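Local coordinates for proximal thread matrix protein 1 (Mytilus galloprovincialis, PDB 4CN9) that probably binds collagen as a zinc-containing matrix protein of the mussel byssal thread, using a chain with two von Willebrand factor type A domains, at residues K218-T223 / A241-V246; V247-H252 / D432-A437; V300-R305 / V365-D370; K313-K318 / K322-K327; T400-S405 / V417-S422. All coordinates share one frame; numbering follows the deposited sequence.

Contact 1: residues K218-T223 / A241-V246; sequences KNYVLT and ACEVCV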
# COMPACT_ATOMS: atom_id res chain seq x y z
N LYS A 218 -0.94 1.08 -3.92
CA LYS A 218 -0.95 1.62 -5.28
C LYS A 218 -0.21 2.94 -5.42
O LYS A 218 0.41 3.19 -6.45
CB LYS A 218 -2.38 1.80 -5.78
CG LYS A 218 -3.14 0.51 -6.00
CD LYS A 218 -4.61 0.83 -6.29
CE LYS A 218 -5.42 -0.42 -6.54
NZ LYS A 218 -6.88 -0.09 -6.58
N ASN A 219 -0.26 3.80 -4.41
CA ASN A 219 0.48 5.05 -4.52
C ASN A 219 1.96 4.97 -4.16
O ASN A 219 2.64 5.98 -4.14
CB ASN A 219 -0.20 6.24 -3.83
CG ASN A 219 -0.63 5.94 -2.41
OD1 ASN A 219 -0.03 5.11 -1.71
ND2 ASN A 219 -1.68 6.64 -1.97
N TYR A 220 2.46 3.75 -3.91
CA TYR A 220 3.90 3.53 -3.83
C TYR A 220 4.48 3.15 -5.20
O TYR A 220 5.65 2.71 -5.30
CB TYR A 220 4.20 2.42 -2.83
CG TYR A 220 4.04 2.82 -1.38
CD1 TYR A 220 2.81 3.27 -0.90
CD2 TYR A 220 5.10 2.73 -0.50
CE1 TYR A 220 2.66 3.64 0.42
CE2 TYR A 220 4.96 3.09 0.84
CZ TYR A 220 3.74 3.53 1.29
OH TYR A 220 3.59 3.88 2.62
N VAL A 221 3.68 3.29 -6.25
CA VAL A 221 4.14 3.09 -7.62
C VAL A 221 4.35 4.45 -8.28
O VAL A 221 3.45 5.28 -8.29
CB VAL A 221 3.13 2.32 -8.47
CG1 VAL A 221 3.63 2.22 -9.93
CG2 VAL A 221 2.87 0.94 -7.89
N LEU A 222 5.56 4.68 -8.78
CA LEU A 222 5.88 5.92 -9.48
C LEU A 222 6.25 5.60 -10.93
O LEU A 222 6.87 4.57 -11.21
CB LEU A 222 7.03 6.62 -8.79
CG LEU A 222 6.79 6.94 -7.31
CD1 LEU A 222 8.05 7.47 -6.70
CD2 LEU A 222 5.65 7.91 -7.13
N THR A 223 5.83 6.46 -11.85
CA THR A 223 6.08 6.21 -13.27
C THR A 223 6.68 7.45 -13.93
O THR A 223 6.45 8.58 -13.51
CB THR A 223 4.79 5.83 -14.03
OG1 THR A 223 3.86 6.93 -13.98
CG2 THR A 223 4.14 4.60 -13.40
N ALA A 241 9.71 6.35 1.11
CA ALA A 241 10.68 5.56 1.86
C ALA A 241 10.67 5.97 3.32
O ALA A 241 10.93 5.15 4.20
CB ALA A 241 12.08 5.72 1.30
N CYS A 242 10.36 7.24 3.57
CA CYS A 242 10.39 7.77 4.92
C CYS A 242 9.01 7.72 5.58
O CYS A 242 8.82 8.27 6.66
CB CYS A 242 10.90 9.22 4.91
SG CYS A 242 12.05 9.60 6.23
N GLU A 243 8.05 7.10 4.90
CA GLU A 243 6.73 6.90 5.47
C GLU A 243 6.79 5.72 6.44
O GLU A 243 7.11 4.61 6.05
CB GLU A 243 5.72 6.62 4.36
CG GLU A 243 4.26 6.58 4.80
CD GLU A 243 3.66 7.96 5.03
OE1 GLU A 243 4.34 8.97 4.74
OE2 GLU A 243 2.51 8.04 5.48
N VAL A 244 6.54 5.97 7.72
CA VAL A 244 6.57 4.87 8.68
C VAL A 244 5.16 4.46 9.04
O VAL A 244 4.37 5.25 9.54
CB VAL A 244 7.37 5.23 9.94
CG1 VAL A 244 7.36 4.05 10.91
CG2 VAL A 244 8.80 5.61 9.57
N CYS A 245 4.84 3.20 8.75
CA CYS A 245 3.50 2.68 8.97
C CYS A 245 3.57 1.59 10.03
O CYS A 245 4.33 0.65 9.86
CB CYS A 245 2.94 2.11 7.65
SG CYS A 245 2.39 3.35 6.41
N VAL A 246 2.82 1.73 11.12
CA VAL A 246 2.76 0.70 12.18
C VAL A 246 1.32 0.33 12.51
O VAL A 246 0.40 1.07 12.18
CB VAL A 246 3.41 1.17 13.50
CG1 VAL A 246 4.83 1.65 13.27
CG2 VAL A 246 2.56 2.28 14.15

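Contact 2: residues V247-H252 / D432-A437; sequences VDCAGH and DVVKLA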
# COMPACT_ATOMS: atom_id res chain seq x y z
N VAL A 247 1.13 -0.82 13.16
CA VAL A 247 -0.20 -1.18 13.65
C VAL A 247 -0.41 -0.56 15.03
O VAL A 247 0.27 -0.91 16.00
CB VAL A 247 -0.39 -2.70 13.74
CG1 VAL A 247 -1.73 -3.03 14.42
CG2 VAL A 247 -0.32 -3.33 12.38
N ASP A 248 -1.35 0.38 15.14
CA ASP A 248 -1.59 1.07 16.41
C ASP A 248 -3.07 1.38 16.64
O ASP A 248 -3.58 2.41 16.17
CB ASP A 248 -0.78 2.37 16.47
CG ASP A 248 -0.89 3.08 17.83
OD1 ASP A 248 -1.45 2.50 18.77
OD2 ASP A 248 -0.40 4.22 17.94
N CYS A 249 -3.74 0.49 17.37
CA CYS A 249 -5.15 0.65 17.70
C CYS A 249 -5.42 1.71 18.76
O CYS A 249 -6.57 1.90 19.19
CB CYS A 249 -5.74 -0.68 18.16
SG CYS A 249 -5.74 -1.98 16.91
N ALA A 250 -4.37 2.40 19.20
CA ALA A 250 -4.53 3.48 20.17
C ALA A 250 -4.15 4.82 19.56
O ALA A 250 -3.95 5.80 20.27
CB ALA A 250 -3.70 3.20 21.40
N GLY A 251 -4.05 4.88 18.24
CA GLY A 251 -3.62 6.10 17.60
C GLY A 251 -4.78 7.04 17.36
O GLY A 251 -5.91 6.76 17.75
N HIS A 252 -4.50 8.16 16.72
CA HIS A 252 -5.57 9.02 16.25
C HIS A 252 -5.91 8.57 14.82
O HIS A 252 -5.05 8.52 13.94
CB HIS A 252 -5.15 10.49 16.28
CG HIS A 252 -4.95 11.03 17.67
ND1 HIS A 252 -5.83 11.91 18.25
CD2 HIS A 252 -3.98 10.80 18.58
CE1 HIS A 252 -5.41 12.21 19.47
NE2 HIS A 252 -4.29 11.54 19.69
N ASP A 432 -7.38 -9.85 10.33
CA ASP A 432 -6.67 -9.20 9.25
C ASP A 432 -7.26 -7.82 8.97
O ASP A 432 -6.51 -6.88 8.70
CB ASP A 432 -6.70 -10.06 7.98
CG ASP A 432 -5.77 -11.25 8.07
OD1 ASP A 432 -4.82 -11.20 8.87
OD2 ASP A 432 -5.98 -12.23 7.32
N VAL A 433 -8.57 -7.68 9.03
CA VAL A 433 -9.18 -6.37 8.76
C VAL A 433 -8.83 -5.37 9.85
O VAL A 433 -8.50 -4.24 9.55
CB VAL A 433 -10.70 -6.46 8.50
CG1 VAL A 433 -11.33 -5.07 8.47
CG2 VAL A 433 -10.96 -7.19 7.19
N VAL A 434 -8.87 -5.80 11.11
CA VAL A 434 -8.49 -4.94 12.24
C VAL A 434 -7.05 -4.42 12.13
O VAL A 434 -6.79 -3.24 12.40
CB VAL A 434 -8.71 -5.68 13.60
CG1 VAL A 434 -8.05 -4.95 14.74
CG2 VAL A 434 -10.21 -5.85 13.87
N LYS A 435 -6.11 -5.29 11.73
CA LYS A 435 -4.72 -4.87 11.57
C LYS A 435 -4.60 -3.75 10.56
O LYS A 435 -3.78 -2.87 10.72
CB LYS A 435 -3.81 -6.02 11.12
CG LYS A 435 -3.47 -7.05 12.19
CD LYS A 435 -2.53 -8.11 11.60
CE LYS A 435 -2.34 -9.30 12.54
NZ LYS A 435 -1.49 -10.37 11.93
N LEU A 436 -5.41 -3.80 9.50
CA LEU A 436 -5.43 -2.71 8.53
C LEU A 436 -6.17 -1.48 9.09
O LEU A 436 -5.72 -0.36 8.94
CB LEU A 436 -6.05 -3.17 7.22
CG LEU A 436 -5.35 -4.37 6.56
CD1 LEU A 436 -6.05 -4.78 5.28
CD2 LEU A 436 -3.89 -4.05 6.28
N ALA A 437 -7.33 -1.69 9.71
CA ALA A 437 -8.08 -0.58 10.28
C ALA A 437 -7.24 0.19 11.30
O ALA A 437 -7.36 1.41 11.42
CB ALA A 437 -9.37 -1.06 10.93

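Contact 3: residues V300-R305 / V365-D370; sequences VTFADR and VILLTD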
# COMPACT_ATOMS: atom_id res chain seq x y z
N VAL A 300 -21.53 5.46 6.29
CA VAL A 300 -22.23 5.76 5.05
C VAL A 300 -22.80 4.44 4.56
O VAL A 300 -22.11 3.43 4.58
CB VAL A 300 -21.27 6.32 3.98
CG1 VAL A 300 -21.97 6.50 2.64
CG2 VAL A 300 -20.68 7.64 4.44
N THR A 301 -24.05 4.44 4.13
CA THR A 301 -24.61 3.26 3.51
C THR A 301 -24.99 3.54 2.06
O THR A 301 -25.19 4.71 1.67
CB THR A 301 -25.85 2.74 4.27
OG1 THR A 301 -26.83 3.77 4.34
CG2 THR A 301 -25.48 2.32 5.67
N PHE A 302 -25.07 2.48 1.27
CA PHE A 302 -25.45 2.61 -0.13
C PHE A 302 -26.43 1.52 -0.57
O PHE A 302 -26.36 0.39 -0.11
CB PHE A 302 -24.24 2.67 -1.06
CG PHE A 302 -23.29 1.51 -0.92
CD1 PHE A 302 -23.46 0.36 -1.67
CD2 PHE A 302 -22.20 1.59 -0.06
CE1 PHE A 302 -22.59 -0.71 -1.56
CE2 PHE A 302 -21.32 0.53 0.06
CZ PHE A 302 -21.51 -0.62 -0.68
N ALA A 303 -27.37 1.92 -1.41
CA ALA A 303 -28.28 0.99 -2.07
C ALA A 303 -28.38 1.53 -3.49
O ALA A 303 -27.40 1.49 -4.21
CB ALA A 303 -29.61 0.92 -1.38
N ASP A 304 -29.51 2.07 -3.90
CA ASP A 304 -29.52 2.74 -5.21
C ASP A 304 -28.68 4.01 -5.19
O ASP A 304 -28.09 4.39 -6.19
CB ASP A 304 -30.94 3.06 -5.68
CG ASP A 304 -31.74 3.78 -4.65
OD1 ASP A 304 -31.60 3.45 -3.44
OD2 ASP A 304 -32.49 4.70 -5.05
N ARG A 305 -28.65 4.68 -4.03
CA ARG A 305 -27.84 5.89 -3.87
C ARG A 305 -27.13 5.78 -2.53
O ARG A 305 -27.12 4.70 -1.95
CB ARG A 305 -28.73 7.14 -3.93
CG ARG A 305 -29.38 7.38 -5.30
CD ARG A 305 -28.36 7.74 -6.37
NE ARG A 305 -28.98 8.04 -7.68
CZ ARG A 305 -29.14 7.16 -8.68
NH1 ARG A 305 -28.77 5.90 -8.54
NH2 ARG A 305 -29.69 7.55 -9.82
N VAL A 365 -11.15 3.99 5.09
CA VAL A 365 -12.47 3.54 4.70
C VAL A 365 -12.48 2.02 4.70
O VAL A 365 -11.60 1.38 4.13
CB VAL A 365 -12.86 4.02 3.27
CG1 VAL A 365 -14.04 3.19 2.73
CG2 VAL A 365 -13.19 5.50 3.28
N ILE A 366 -13.48 1.44 5.34
CA ILE A 366 -13.71 0.02 5.23
C ILE A 366 -15.02 -0.14 4.49
O ILE A 366 -16.07 0.22 5.01
CB ILE A 366 -13.83 -0.64 6.59
CG1 ILE A 366 -12.54 -0.43 7.40
CG2 ILE A 366 -14.11 -2.13 6.44
CD1 ILE A 366 -12.67 -0.80 8.85
N LEU A 367 -14.95 -0.69 3.28
CA LEU A 367 -16.12 -0.88 2.44
C LEU A 367 -16.54 -2.34 2.39
O LEU A 367 -15.70 -3.25 2.25
CB LEU A 367 -15.85 -0.36 1.03
CG LEU A 367 -17.05 -0.32 0.09
CD1 LEU A 367 -17.00 0.91 -0.81
CD2 LEU A 367 -17.14 -1.58 -0.73
N LEU A 368 -17.85 -2.57 2.50
CA LEU A 368 -18.44 -3.90 2.44
C LEU A 368 -19.57 -3.92 1.40
O LEU A 368 -20.47 -3.08 1.46
CB LEU A 368 -19.01 -4.27 3.81
CG LEU A 368 -18.11 -4.59 5.00
CD1 LEU A 368 -18.37 -3.69 6.22
CD2 LEU A 368 -18.31 -6.07 5.38
N THR A 369 -19.53 -4.87 0.47
CA THR A 369 -20.60 -5.00 -0.52
C THR A 369 -20.94 -6.45 -0.86
O THR A 369 -20.08 -7.33 -0.83
CB THR A 369 -20.25 -4.27 -1.83
OG1 THR A 369 -21.41 -4.22 -2.68
CG2 THR A 369 -19.11 -4.98 -2.56
N ASP A 370 -22.21 -6.67 -1.19
CA ASP A 370 -22.70 -7.95 -1.68
C ASP A 370 -23.20 -7.84 -3.13
O ASP A 370 -23.83 -8.75 -3.63
CB ASP A 370 -23.80 -8.50 -0.75
CG ASP A 370 -25.23 -8.09 -1.17
OD1 ASP A 370 -25.47 -6.97 -1.68
OD2 ASP A 370 -26.15 -8.93 -0.97

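Contact 4: residues K313-K318 / K322-K327; sequences KDYSSK and KGAIDK. With SO4 (sulfate ion), chain G.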
# COMPACT_ATOMS: atom_id res chain seq x y z
N LYS A 313 -18.05 13.33 14.00
CA LYS A 313 -18.18 14.14 15.22
C LYS A 313 -19.47 13.91 16.00
O LYS A 313 -19.70 14.55 17.04
CB LYS A 313 -18.05 15.62 14.87
CG LYS A 313 -16.63 16.05 14.55
CD LYS A 313 -15.78 16.09 15.82
CE LYS A 313 -14.32 16.45 15.52
NZ LYS A 313 -13.42 15.99 16.62
N ASP A 314 -20.32 13.00 15.51
CA ASP A 314 -21.60 12.72 16.18
C ASP A 314 -21.44 12.03 17.54
O ASP A 314 -22.16 12.34 18.49
CB ASP A 314 -22.51 11.85 15.31
CG ASP A 314 -23.30 12.65 14.28
OD1 ASP A 314 -23.27 13.90 14.30
OD2 ASP A 314 -24.00 12.01 13.47
N TYR A 315 -20.52 11.07 17.61
CA TYR A 315 -20.40 10.24 18.80
C TYR A 315 -18.98 10.13 19.31
O TYR A 315 -18.03 10.10 18.53
CB TYR A 315 -20.92 8.85 18.51
CG TYR A 315 -22.33 8.80 18.00
CD1 TYR A 315 -23.41 9.05 18.84
CD2 TYR A 315 -22.60 8.46 16.68
CE1 TYR A 315 -24.71 9.00 18.38
CE2 TYR A 315 -23.90 8.40 16.20
CZ TYR A 315 -24.96 8.68 17.06
OH TYR A 315 -26.25 8.61 16.60
N SER A 316 -18.83 10.07 20.63
CA SER A 316 -17.51 9.88 21.21
C SER A 316 -17.37 8.57 22.01
O SER A 316 -16.26 8.15 22.28
CB SER A 316 -17.11 11.08 22.08
OG SER A 316 -18.07 11.34 23.08
N SER A 317 -18.48 7.93 22.37
CA SER A 317 -18.41 6.66 23.12
C SER A 317 -18.63 5.45 22.23
O SER A 317 -19.37 5.50 21.25
CB SER A 317 -19.43 6.64 24.29
OG SER A 317 -20.73 6.39 23.83
N LYS A 318 -18.01 4.33 22.60
CA LYS A 318 -18.15 3.10 21.87
C LYS A 318 -19.58 2.63 21.92
O LYS A 318 -20.13 2.14 20.94
CB LYS A 318 -17.25 2.02 22.47
CG LYS A 318 -15.81 2.12 22.04
CD LYS A 318 -15.00 0.98 22.63
CE LYS A 318 -13.52 1.29 22.57
NZ LYS A 318 -12.74 0.19 23.15
N LYS A 322 -21.68 1.97 18.58
CA LYS A 322 -22.26 0.66 18.30
C LYS A 322 -23.79 0.69 18.22
O LYS A 322 -24.37 0.04 17.38
CB LYS A 322 -21.79 -0.35 19.33
CG LYS A 322 -20.29 -0.52 19.31
CD LYS A 322 -19.80 -1.65 20.20
CE LYS A 322 -20.08 -1.42 21.66
NZ LYS A 322 -19.74 -2.66 22.42
N GLY A 323 -24.43 1.44 19.11
CA GLY A 323 -25.88 1.57 19.07
C GLY A 323 -26.34 2.30 17.82
O GLY A 323 -27.40 2.02 17.28
N ALA A 324 -25.54 3.25 17.34
CA ALA A 324 -25.89 3.97 16.11
C ALA A 324 -25.80 3.03 14.90
O ALA A 324 -26.65 3.06 14.00
CB ALA A 324 -24.99 5.18 15.92
N ILE A 325 -24.77 2.19 14.89
CA ILE A 325 -24.63 1.20 13.82
C ILE A 325 -25.86 0.29 13.77
O ILE A 325 -26.40 -0.01 12.70
CB ILE A 325 -23.35 0.36 14.02
CG1 ILE A 325 -22.13 1.21 13.62
CG2 ILE A 325 -23.39 -0.90 13.19
CD1 ILE A 325 -20.83 0.68 14.11
N ASP A 326 -26.33 -0.11 14.95
CA ASP A 326 -27.43 -1.05 15.05
C ASP A 326 -28.78 -0.49 14.61
O ASP A 326 -29.67 -1.25 14.18
CB ASP A 326 -27.53 -1.58 16.48
CG ASP A 326 -26.78 -2.88 16.67
OD1 ASP A 326 -26.52 -3.56 15.66
OD2 ASP A 326 -26.44 -3.21 17.82
N LYS A 327 -28.95 0.82 14.72
CA LYS A 327 -30.18 1.49 14.30
C LYS A 327 -30.32 1.65 12.79
O LYS A 327 -31.40 1.96 12.29
CB LYS A 327 -30.27 2.87 14.96
CG LYS A 327 -30.71 2.85 16.41
CD LYS A 327 -30.91 4.26 16.96
CE LYS A 327 -30.50 4.34 18.43
NZ LYS A 327 -30.52 5.73 18.96
S SO4 G . -20.03 15.71 10.90
O1 SO4 G . -21.25 15.29 10.22
O2 SO4 G . -19.69 14.76 11.96
O3 SO4 G . -20.22 17.03 11.50
O4 SO4 G . -18.97 15.77 9.89
O HOH W 1 -28.08 7.43 18.68

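Contact 5: residues T400-S405 / V417-S422; sequences TGFLKS and VFTTSS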
# COMPACT_ATOMS: atom_id res chain seq x y z
N THR A 400 -21.87 -14.15 -3.48
CA THR A 400 -21.53 -14.40 -4.89
C THR A 400 -22.03 -13.29 -5.80
O THR A 400 -21.94 -13.40 -7.02
CB THR A 400 -22.15 -15.72 -5.40
OG1 THR A 400 -23.58 -15.63 -5.34
CG2 THR A 400 -21.67 -16.91 -4.58
N GLY A 401 -22.56 -12.21 -5.22
CA GLY A 401 -23.11 -11.12 -6.01
C GLY A 401 -22.15 -9.99 -6.34
O GLY A 401 -22.45 -9.16 -7.19
N PHE A 402 -21.01 -9.92 -5.65
CA PHE A 402 -20.06 -8.84 -5.87
C PHE A 402 -19.07 -9.21 -6.97
O PHE A 402 -18.98 -10.37 -7.40
CB PHE A 402 -19.31 -8.52 -4.57
CG PHE A 402 -18.37 -9.61 -4.15
CD1 PHE A 402 -18.80 -10.65 -3.35
CD2 PHE A 402 -17.05 -9.61 -4.60
CE1 PHE A 402 -17.92 -11.66 -2.98
CE2 PHE A 402 -16.19 -10.62 -4.24
CZ PHE A 402 -16.63 -11.65 -3.43
N LEU A 403 -18.31 -8.21 -7.41
CA LEU A 403 -17.24 -8.41 -8.37
C LEU A 403 -15.90 -8.05 -7.76
O LEU A 403 -15.70 -6.93 -7.27
CB LEU A 403 -17.46 -7.55 -9.61
CG LEU A 403 -18.64 -7.93 -10.49
CD1 LEU A 403 -18.86 -6.86 -11.54
CD2 LEU A 403 -18.37 -9.27 -11.13
N LYS A 404 -14.97 -9.00 -7.80
CA LYS A 404 -13.67 -8.83 -7.17
C LYS A 404 -12.83 -7.77 -7.87
O LYS A 404 -11.97 -7.13 -7.25
CB LYS A 404 -12.91 -10.17 -7.18
CG LYS A 404 -11.62 -10.11 -6.38
CD LYS A 404 -11.03 -11.48 -6.12
CE LYS A 404 -9.80 -11.34 -5.24
NZ LYS A 404 -9.05 -12.63 -5.11
N SER A 405 -13.04 -7.60 -9.17
CA SER A 405 -12.37 -6.56 -9.94
C SER A 405 -12.63 -5.18 -9.33
O SER A 405 -11.72 -4.35 -9.22
CB SER A 405 -12.92 -6.57 -11.37
OG SER A 405 -14.33 -6.69 -11.31
N VAL A 417 -7.91 -6.43 0.09
CA VAL A 417 -9.14 -6.99 -0.47
C VAL A 417 -9.48 -8.33 0.19
O VAL A 417 -8.64 -9.23 0.26
CB VAL A 417 -9.00 -7.23 -1.99
CG1 VAL A 417 -10.18 -8.06 -2.55
CG2 VAL A 417 -8.87 -5.94 -2.74
N PHE A 418 -10.72 -8.47 0.65
CA PHE A 418 -11.15 -9.67 1.35
C PHE A 418 -12.47 -10.14 0.77
O PHE A 418 -13.32 -9.32 0.41
CB PHE A 418 -11.34 -9.38 2.84
CG PHE A 418 -10.09 -8.93 3.53
CD1 PHE A 418 -9.74 -7.59 3.55
CD2 PHE A 418 -9.26 -9.85 4.15
CE1 PHE A 418 -8.58 -7.18 4.19
CE2 PHE A 418 -8.11 -9.45 4.78
CZ PHE A 418 -7.77 -8.11 4.81
N THR A 419 -12.63 -11.46 0.67
CA THR A 419 -13.87 -12.06 0.18
C THR A 419 -14.26 -13.24 1.09
O THR A 419 -13.39 -13.94 1.62
CB THR A 419 -13.76 -12.56 -1.30
OG1 THR A 419 -12.79 -13.61 -1.39
CG2 THR A 419 -13.35 -11.44 -2.25
N THR A 420 -15.56 -13.40 1.31
CA THR A 420 -16.06 -14.55 2.07
C THR A 420 -17.34 -15.02 1.40
O THR A 420 -18.05 -14.24 0.80
CB THR A 420 -16.33 -14.23 3.59
OG1 THR A 420 -17.41 -13.29 3.74
CG2 THR A 420 -15.10 -13.65 4.27
N SER A 421 -17.66 -16.30 1.54
CA SER A 421 -18.84 -16.86 0.89
C SER A 421 -20.12 -16.47 1.62
O SER A 421 -21.20 -16.46 1.03
CB SER A 421 -18.73 -18.38 0.85
OG SER A 421 -18.63 -18.88 2.16
N SER A 422 -20.02 -16.17 2.91
CA SER A 422 -21.21 -15.84 3.68
C SER A 422 -20.90 -14.86 4.77
O SER A 422 -19.74 -14.69 5.18
CB SER A 422 -21.82 -17.09 4.32
OG SER A 422 -21.06 -17.50 5.44

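Contact 1: residues K218-T223 / A241-V246
Tyr220 and Glu243 meet at right angles, the phenol end of one against the aliphatic stem of the other. Tyr220 OH lies 3.5 Å from Glu243 CG and 3.9 Å from Glu243 CB. The tyrosine ring and the glutamate carboxylate are turned 84° against each other. Glu243 has CG anti to its backbone N (chi1 -172°), then bends at chi2 (77°). This bend swings the carboxylate away from the tyrosine, and OE2 of Glu243 ends 5.2 Å from OH of Tyr220. The hydroxyl therefore faces methylene groups and not the acid. Across the contact it also meets sulfur: Cys245 SG stands 4.0 Å from Tyr220 OH.

That sulfur is not a thiol. Cys245 is in a disulfide with Cys441, and Cys242, just after helix 234-241, is bonded to Cys50. Glu243 and Cys245 lie on an edge strand of the small antiparallel sheet formed by strands 48-49, 439-447 and 243-247. Tyr220 precedes strand 221-224, an edge strand of the mixed sheet of the first von Willebrand factor type A domain. Leu240, Thr196 and Ile198 pack round its side chain. The contact thus joins the first domain to the strand that leads on to the second. Nearby, Lys218 NZ reaches Ile408 O and Ala411 O in the second domain.

Between the two segments the chemistry is plain van der Waals contact with one hydroxyl at its centre. The contact therefore probably adds shape fit beside a disulfide-held strand, with no bond between phenol and carboxylate.

Contact 2: residues V247-H252 / D432-A437
The helix turn that brings Val434 and Lys435 up to Cys249 and Val247 is held by a backbone bond of 2.8 Å from Ala437 N to Val433 O. On the facing segment, Ala250 N donates to Asp248 OD1 at 3.0 Å, coming from above the carboxylate plane. This makes an Asx turn. It overlaps a type I beta turn from Asp248 to Gly251, closed by Gly251 N to Asp248 O.

Across the contact the touches are light. Cys249 SG is 4.3 Å from Val434 CG1. Val247 sets CG2 anti to its carbonyl carbon, and this methyl lies 3.9 Å from Lys435 O. The lysine side chain leads its ammonium end away from the valine.

The residues 247-252 connect the small antiparallel sheet to strand 253-260, the first strand of the second von Willebrand factor type A domain. Helix 430-437 is the last helix of that domain, so the contact brings its entry and exit together. A covalent link does the same: Cys249 is in a disulfide with Cys438, the residue directly after the helix segment. The backbone of Asp248 also bonds that of Cys438, and the backbone of Cys249 bonds that of Asn288.

Contact 3: residues V300-R305 / V365-D370
Phe302 turns its ring toward the side chains of Leu367 and Thr369 and the carbonyl O of Leu368. Both segments belong to the mixed sheet of the second von Willebrand factor type A domain. Strands 300-302 and 365-369 run in nearly the same direction, 24° apart, with axes 9.2 Å from each other. Strand 253-260 lies between them, so the ring bridges over a middle strand and also touches Val258 on it.

The far end of the ring does the work. Phe302 CZ is 3.4 Å from Leu368 O, and Phe302 CE2 is 4.4 Å from Leu367 CG. With CG between the backbone N and the carbonyl carbon (chi1 56°), the ring extends toward strand 365-369. An alanine in place of Phe302 would probably open a gap above Val258 and cost Leu367 and Thr369 their aromatic neighbour.

Further out, Asp370 N bonds Asp260 OD2, and Asp370 OD2 bonds Ser264 OG. By sequence this probably corresponds to the zinc-occupied MIDAS site of the first domain, where Asp174 is a ligand. Thr369 OG1, hydrogen-bonded to Gly371 O, lies at the edge of the Phe302 ring, in its plane, 3.9 Å from Phe302 CE1.

Contact 4: residues K313-K318 / K322-K327
Lys322 N donates to Lys318 O at 2.8 Å, a nearly straight bond (171°) that closes the first helical turn between the segments. The side chain of Lys322 runs alongside the same carbonyl. Its CG is 3.1 Å from Lys318 O, and the bend at chi3 (-64°) keeps CE at 3.6 Å from that oxygen. Beyond it, Lys322 NZ forms a salt bridge with Asp285, while Lys318 NZ bonds Phe287 O. With an alanine at Lys322, Asp285 would probably lose its charged mate and Lys318 O its methylene cover.

Residues 313-318 are the loop that enters helix 318-327, and 322-327 lie further along it. The helix follows the edge strand 306-310 in the second von Willebrand factor type A domain. Ser317 is the N-cap, its OG taking a bond from Asp320 N.

Tyr315, in the preceding loop, leans its ring obliquely on Ala324. Tyr315 CE2 is 3.4 Å from Ala324 CB, a close fit. Asp314 CB covers one ring face toward the rim, and Phe310 meets the ring edge-to-face. One water links the phenol to the helix, 3.0 Å from Tyr315 OH and 3.0 Å from Lys327 NZ, accepting from the lysine. At the start of the loop, Lys313 N donates to O2 of a sulfate, probably from the crystallisation liquor; Lys308 NZ bonds the same ion.

Contact 5: residues T400-S405 / V417-S422
The beta-alpha-beta unit of strand 391-398, helix 404-410 and strand 417-420 supplies both sides of this contact. Residues 400-405 hold the lead-in to the helix and its first residues. Residues 417-422 carry the edge strand and the turn after it.

Phe402 and Thr419 make the closest meeting, crossing at about a right angle. Thr419 CG2 approaches the tip of the ring obliquely, 3.5 Å from Phe402 CZ and 3.6 Å from Phe402 CE2. Thr419 CB is 3.7 Å from Phe402 CZ. The methyl sits anti to the carbonyl carbon of Thr419, which turns it to the ring and puts OG1 on another side. Phe402 has CG between its backbone N and carbonyl carbon (chi1 69°), and from there the ring reaches over the strand.

Lys404 comes alongside with its extended chain. Its CE lies 4.3 Å from Val417 CG1, an apolar touch by a methylene next to the charged end. Leu407 of the helix touches Phe402, Val417 and Thr419. The Phe418 side chain touches helix 430-437 instead. At the end of the strand, Thr420 OG1 donates to Ser422 O at 3.1 Å from above the carbonyl plane.

Backbone bonds of Phe418 with Ala395 and Gly397 join the strand to parallel strand 391-398. Packing of the connecting helix and its lead-in on one sheet face is typical of the beta-alpha-beta crossover in the von Willebrand factor type A fold.

Overall arrangement
Contact 3 is the buried one, an aromatic ring laid over the middle strand of the sheet of the second von Willebrand factor type A domain. Contact 5 lies at the surface, on an edge strand of that same sheet. The two touch where Phe402 CB meets Thr369 O. Contacts 1, 2 and 4 are partly buried. Contact 2 touches contacts 3 and 5: Ala437 meets Ile366, and Asp432, Val433 and Leu436 touch Phe418. Contact 1 adjoins contact 2 in sequence and has one segment in the first domain. Disulfides mark contacts 1 and 2, near the domain junction. Contact 4, about 33 Å from contact 1 between centres, relies on helix bonds, lysines and water.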